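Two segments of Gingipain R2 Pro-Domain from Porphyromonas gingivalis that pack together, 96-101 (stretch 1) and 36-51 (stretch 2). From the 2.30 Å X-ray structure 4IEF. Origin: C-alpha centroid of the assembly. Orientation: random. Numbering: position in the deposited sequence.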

# COMPACT_ATOMS: atom_id res chain seq x y z
N VAL A 96 -34.77 -5.88 -19.55
CA VAL A 96 -33.77 -6.25 -18.57
C VAL A 96 -34.06 -5.51 -17.27
O VAL A 96 -34.32 -4.31 -17.30
CB VAL A 96 -32.33 -5.95 -19.08
CG1 VAL A 96 -31.27 -6.39 -18.07
CG2 VAL A 96 -32.07 -6.61 -20.43
N LEU A 97 -34.03 -6.23 -16.15
CA LEU A 97 -34.19 -5.61 -14.85
C LEU A 97 -32.81 -5.59 -14.20
O LEU A 97 -32.29 -6.65 -13.85
CB LEU A 97 -35.24 -6.33 -13.98
CG LEU A 97 -35.40 -5.84 -12.52
CD1 LEU A 97 -35.96 -4.42 -12.46
CD2 LEU A 97 -36.29 -6.78 -11.73
N ILE A 98 -32.19 -4.40 -14.13
CA ILE A 98 -30.87 -4.21 -13.51
C ILE A 98 -31.10 -3.96 -12.03
O ILE A 98 -31.96 -3.15 -11.66
CB ILE A 98 -30.05 -3.08 -14.19
CG1 ILE A 98 -29.68 -3.44 -15.66
CG2 ILE A 98 -28.80 -2.66 -13.38
CD1 ILE A 98 -28.70 -4.64 -15.90
N ALA A 99 -30.33 -4.67 -11.17
CA ALA A 99 -30.40 -4.58 -9.72
C ALA A 99 -29.99 -3.18 -9.21
O ALA A 99 -29.08 -2.58 -9.77
CB ALA A 99 -29.51 -5.64 -9.09
N PRO A 100 -30.66 -2.67 -8.15
CA PRO A 100 -30.27 -1.35 -7.62
C PRO A 100 -29.04 -1.45 -6.72
O PRO A 100 -28.83 -2.48 -6.06
CB PRO A 100 -31.52 -0.91 -6.86
CG PRO A 100 -32.14 -2.18 -6.40
CD PRO A 100 -31.75 -3.26 -7.36
N SER A 101 -28.23 -0.40 -6.69
CA SER A 101 -27.02 -0.40 -5.88
C SER A 101 -27.33 -0.34 -4.39
O SER A 101 -28.27 0.34 -3.97
CB SER A 101 -26.11 0.76 -6.26
OG SER A 101 -24.89 0.71 -5.54
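Stretch 2 (36-51) QFTGVQTSKGVAQVPT

Stretch 2 is a β-hairpin. Its strands, 36-42 and 45-51, run antiparallel and are joined by a type I turn from Thr42 to Gly45, where the phi of 101° and psi of -158° at Gly45 suit a residue without a side chain. Stretch 1 is extended but forms no regular strand, and it lies along the second strand of the hairpin through a single bridge between Ile98 and Gln48, whose CA atoms are 4.8 Å apart. Two backbone hydrogen bonds hold this bridge: Gln48 N donates to Leu97 O at 2.8 Å, and Ala99 N donates to Gln48 O at 2.9 Å in an almost linear arrangement. Because both polar backbone atoms of Gln48 are thus engaged by the residues flanking Ile98, the register is fixed at this point. The two segments run parallel here, so Leu97, which precedes Ile98, lies toward the turn end of the strand.

Leu97 is the residue most covered by the hairpin. Its CA-to-CB bond points sideways, but the t, p rotamer brings the end of the side chain close, with CD2 3.6 Å from Lys44 O and 3.4 Å from Val46 O, while its CG lies 3.8 Å from Ala47 CB. Ala99, by contrast, points its CB directly toward the hairpin. That methyl reaches both strands: Ala99 CB is 3.7 Å from Val40 CG2, 3.8 Å from Ala47 CB and 3.7 Å from Val49 CG2. Between them, Ile98 directs its CA-to-CB bond away, yet its m, m conformation returns the end of the chain to the hairpin, where Ile98 CD1 packs 4.0 Å from Phe37 CE2 and 3.8 Å from Pro50 CG. The contact, which buries 456 Å² in total, therefore combines a short backbone bridge with apolar packing around it.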

# COMPACT_ATOMS: atom_id res chain seq x y z
N GLN A 36 -20.85 -10.34 -17.66
CA GLN A 36 -21.72 -11.36 -17.05
C GLN A 36 -22.83 -10.70 -16.24
O GLN A 36 -22.69 -9.55 -15.81
CB GLN A 36 -20.92 -12.33 -16.15
CG GLN A 36 -19.67 -12.93 -16.81
CD GLN A 36 -19.55 -14.43 -16.72
OE1 GLN A 36 -18.56 -14.95 -16.19
NE2 GLN A 36 -20.48 -15.16 -17.33
N PHE A 37 -23.92 -11.45 -16.00
CA PHE A 37 -25.06 -10.99 -15.22
C PHE A 37 -25.38 -12.02 -14.16
O PHE A 37 -25.52 -13.21 -14.47
CB PHE A 37 -26.28 -10.71 -16.13
CG PHE A 37 -26.08 -9.58 -17.11
CD1 PHE A 37 -25.65 -9.84 -18.41
CD2 PHE A 37 -26.31 -8.26 -16.74
CE1 PHE A 37 -25.45 -8.79 -19.32
CE2 PHE A 37 -26.12 -7.22 -17.64
CZ PHE A 37 -25.68 -7.49 -18.92
N THR A 38 -25.45 -11.59 -12.90
CA THR A 38 -25.75 -12.43 -11.74
C THR A 38 -27.18 -12.11 -11.27
O THR A 38 -27.49 -10.95 -10.97
CB THR A 38 -24.69 -12.23 -10.63
OG1 THR A 38 -23.39 -12.41 -11.19
CG2 THR A 38 -24.88 -13.17 -9.45
N GLY A 39 -28.03 -13.12 -11.25
CA GLY A 39 -29.41 -13.00 -10.81
C GLY A 39 -29.50 -12.86 -9.30
O GLY A 39 -28.93 -13.66 -8.56
N VAL A 40 -30.19 -11.81 -8.84
CA VAL A 40 -30.38 -11.54 -7.41
C VAL A 40 -31.88 -11.35 -7.11
O VAL A 40 -32.65 -10.91 -7.97
CB VAL A 40 -29.53 -10.35 -6.87
CG1 VAL A 40 -28.04 -10.64 -6.92
CG2 VAL A 40 -29.85 -9.05 -7.59
N GLN A 41 -32.26 -11.64 -5.86
CA GLN A 41 -33.61 -11.52 -5.34
C GLN A 41 -33.94 -10.08 -4.98
O GLN A 41 -33.25 -9.47 -4.17
CB GLN A 41 -33.78 -12.42 -4.09
CG GLN A 41 -35.23 -12.61 -3.66
CD GLN A 41 -35.40 -13.74 -2.68
OE1 GLN A 41 -34.74 -13.80 -1.63
NE2 GLN A 41 -36.32 -14.64 -2.98
N THR A 42 -35.01 -9.54 -5.59
CA THR A 42 -35.44 -8.18 -5.25
C THR A 42 -36.97 -8.14 -5.10
O THR A 42 -37.65 -9.09 -5.48
CB THR A 42 -34.93 -7.12 -6.26
OG1 THR A 42 -35.74 -7.11 -7.43
CG2 THR A 42 -33.46 -7.26 -6.62
N SER A 43 -37.49 -7.01 -4.58
CA SER A 43 -38.93 -6.75 -4.41
C SER A 43 -39.66 -6.72 -5.76
O SER A 43 -40.85 -7.02 -5.80
CB SER A 43 -39.14 -5.43 -3.68
OG SER A 43 -38.52 -4.35 -4.36
N LYS A 44 -38.95 -6.36 -6.85
CA LYS A 44 -39.50 -6.30 -8.21
C LYS A 44 -39.22 -7.61 -8.99
O LYS A 44 -39.43 -7.66 -10.20
CB LYS A 44 -38.92 -5.09 -8.97
CG LYS A 44 -39.41 -3.74 -8.46
CD LYS A 44 -38.78 -2.59 -9.25
CE LYS A 44 -39.11 -1.24 -8.66
NZ LYS A 44 -40.53 -0.85 -8.88
N GLY A 45 -38.79 -8.65 -8.28
CA GLY A 45 -38.46 -9.95 -8.86
C GLY A 45 -36.97 -10.15 -9.03
O GLY A 45 -36.17 -9.49 -8.37
N VAL A 46 -36.58 -11.06 -9.94
CA VAL A 46 -35.17 -11.35 -10.21
C VAL A 46 -34.57 -10.22 -11.03
O VAL A 46 -35.04 -9.93 -12.13
CB VAL A 46 -34.94 -12.72 -10.89
CG1 VAL A 46 -33.46 -12.95 -11.22
CG2 VAL A 46 -35.46 -13.83 -10.02
N ALA A 47 -33.53 -9.59 -10.48
CA ALA A 47 -32.79 -8.51 -11.10
C ALA A 47 -31.36 -8.98 -11.42
O ALA A 47 -30.91 -9.97 -10.84
CB ALA A 47 -32.77 -7.29 -10.20
N GLN A 48 -30.68 -8.29 -12.33
CA GLN A 48 -29.34 -8.67 -12.76
C GLN A 48 -28.26 -7.73 -12.25
O GLN A 48 -28.38 -6.51 -12.37
CB GLN A 48 -29.26 -8.75 -14.31
CG GLN A 48 -30.23 -9.75 -14.96
CD GLN A 48 -30.05 -11.18 -14.49
OE1 GLN A 48 -28.94 -11.68 -14.34
NE2 GLN A 48 -31.16 -11.86 -14.23
N VAL A 49 -27.19 -8.32 -11.69
CA VAL A 49 -26.01 -7.59 -11.23
C VAL A 49 -24.96 -7.74 -12.35
O VAL A 49 -24.43 -8.84 -12.54
CB VAL A 49 -25.47 -8.01 -9.83
CG1 VAL A 49 -24.15 -7.31 -9.50
CG2 VAL A 49 -26.49 -7.76 -8.74
N PRO A 50 -24.68 -6.67 -13.13
CA PRO A 50 -23.69 -6.80 -14.20
C PRO A 50 -22.25 -6.78 -13.66
O PRO A 50 -21.97 -6.07 -12.70
CB PRO A 50 -23.96 -5.59 -15.10
CG PRO A 50 -25.14 -4.87 -14.49
CD PRO A 50 -25.23 -5.31 -13.07
N THR A 51 -21.37 -7.58 -14.28
CA THR A 51 -19.94 -7.66 -13.95
C THR A 51 -19.13 -7.79 -15.23
O THR A 51 -19.56 -8.46 -16.16
CB THR A 51 -19.61 -8.83 -13.00
OG1 THR A 51 -20.17 -10.04 -13.49
CG2 THR A 51 -20.04 -8.58 -11.56